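Local coordinates for protein enolase from the environmental genome shotgun sequencing of the Sargasso Sea (PDB 2QGY) that is of unknown function but belongs to the enolase superfamily and carries a bound magnesium ion, consistent with a metal-assisted enzyme of the mandelate racemase type, at residues Glu205-Asp208 with Gln209-Phe213. Numbering follows the deposited sequence.
Sequences EDLD and QTKSF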
# COMPACT_ATOMS: atom_id res chain seq x y z
N GLU A 205 -12.18 -16.10 6.50
CA GLU A 205 -11.22 -16.89 5.75
C GLU A 205 -11.94 -17.90 4.85
O GLU A 205 -11.51 -18.18 3.72
CB GLU A 205 -10.28 -17.61 6.74
CG GLU A 205 -9.54 -16.69 7.78
CD GLU A 205 -10.46 -15.75 8.63
OE1 GLU A 205 -11.55 -16.18 9.12
OE2 GLU A 205 -10.06 -14.56 8.82
N ASP A 206 -13.07 -18.41 5.33
CA ASP A 206 -13.81 -19.48 4.64
C ASP A 206 -15.10 -19.00 3.99
O ASP A 206 -16.11 -18.75 4.68
CB ASP A 206 -14.09 -20.62 5.63
CG ASP A 206 -14.59 -21.89 4.94
OD1 ASP A 206 -15.28 -21.82 3.90
OD2 ASP A 206 -14.31 -22.99 5.47
N LEU A 207 -15.07 -18.91 2.66
CA LEU A 207 -16.18 -18.44 1.84
C LEU A 207 -17.48 -19.25 2.08
O LEU A 207 -18.59 -18.70 2.06
CB LEU A 207 -15.79 -18.48 0.36
CG LEU A 207 -16.83 -18.01 -0.66
CD1 LEU A 207 -17.15 -16.51 -0.47
CD2 LEU A 207 -16.38 -18.28 -2.10
N ASP A 208 -17.31 -20.55 2.29
CA ASP A 208 -18.46 -21.39 2.64
C ASP A 208 -19.15 -21.00 3.95
O ASP A 208 -20.38 -20.88 3.96
CB ASP A 208 -18.09 -22.88 2.57
CG ASP A 208 -18.01 -23.39 1.12
OD1 ASP A 208 -18.52 -22.70 0.20
OD2 ASP A 208 -17.43 -24.48 0.91
N GLN A 209 -18.39 -20.73 5.01
CA GLN A 209 -18.97 -20.18 6.26
C GLN A 209 -19.74 -18.89 5.99
O GLN A 209 -20.87 -18.71 6.44
CB GLN A 209 -17.92 -19.90 7.34
CG GLN A 209 -16.88 -21.01 7.56
CD GLN A 209 -17.41 -22.19 8.34
OE1 GLN A 209 -18.43 -22.09 9.04
NE2 GLN A 209 -16.71 -23.32 8.24
N THR A 210 -19.12 -17.99 5.21
CA THR A 210 -19.73 -16.72 4.85
C THR A 210 -21.07 -16.89 4.15
O THR A 210 -22.05 -16.26 4.54
CB THR A 210 -18.78 -15.91 3.95
OG1 THR A 210 -17.56 -15.73 4.67
CG2 THR A 210 -19.36 -14.56 3.59
N LYS A 211 -21.09 -17.74 3.13
CA LYS A 211 -22.32 -18.02 2.41
C LYS A 211 -23.40 -18.62 3.31
O LYS A 211 -24.54 -18.17 3.26
CB LYS A 211 -22.03 -18.90 1.20
CG LYS A 211 -21.39 -18.17 0.04
CD LYS A 211 -20.89 -19.19 -0.97
CE LYS A 211 -20.47 -18.53 -2.26
NZ LYS A 211 -19.77 -19.54 -3.12
N SER A 212 -23.03 -19.59 4.16
CA SER A 212 -23.99 -20.20 5.07
C SER A 212 -24.54 -19.16 6.06
O SER A 212 -25.75 -19.10 6.29
CB SER A 212 -23.37 -21.40 5.78
OG SER A 212 -22.70 -22.24 4.85
N PHE A 213 -23.65 -18.33 6.60
CA PHE A 213 -24.07 -17.25 7.50
C PHE A 213 -25.06 -16.31 6.82
O PHE A 213 -26.14 -16.03 7.34
CB PHE A 213 -22.86 -16.46 8.05
CG PHE A 213 -23.25 -15.32 8.95
CD1 PHE A 213 -23.59 -15.55 10.28
CD2 PHE A 213 -23.29 -14.01 8.47
CE1 PHE A 213 -23.96 -14.52 11.12
CE2 PHE A 213 -23.66 -12.95 9.30
CZ PHE A 213 -23.98 -13.19 10.65
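The carboxylate of Asp-206 has Gln-209 on one of its faces: Gln-209 CG stands almost directly above Asp-206 CG at 3.6 Å, and the backbone N and the amide lie on the same side. The two flat groups are 88° apart, so they do not stack; the amide reaches the carboxylate through NE2, which stays 3.7 Å from OD2. In Gln-209, chi1 (-45°) sets CG beside the backbone N at the helix start, 3.4 Å from Asp-206 CB, and a bend at chi2 then brings the amide round with NE2 near Asp-206 OD2.

Asp-206 is the N-cap residue. With CG anti to the backbone N (chi1 -168°), its OD1 faces the first turn and accepts two weak bonds, from Asp-208 N at 2.9 Å and from Gln-209 N at 3.5 Å. The latter N-H comes from above the carboxylate plane. The carbonyl of Asp-206 starts the regular helical pattern by taking Thr-210 N, and Leu-207 O follows by taking Lys-211 N.

At the next carbonyl, Asp-208 O is gripped twice by Ser-212, through N at 3.0 Å and through OG at 2.8 Å in one of two conformers. In that conformer the hydroxyl comes in above the carbonyl plane. The extended chain of Lys-211 passes slantwise over the end of Leu-207, its NZ 3.8 Å from Leu-207 CD2, and carries its charge to a salt bridge with Glu-239. Thr-210, buried, rests on Pro-204, while Phe-213 turns inward against helix 177-191.

This is a classical Asp N-cap on a surface helix. Helix 207-217 is the crossover of the beta-alpha-beta unit between strands 197-200 and 224-226, whose ends supply the magnesium ligands Asp-200 and Glu-226 in the TIM-barrel domain of the enolase superfamily.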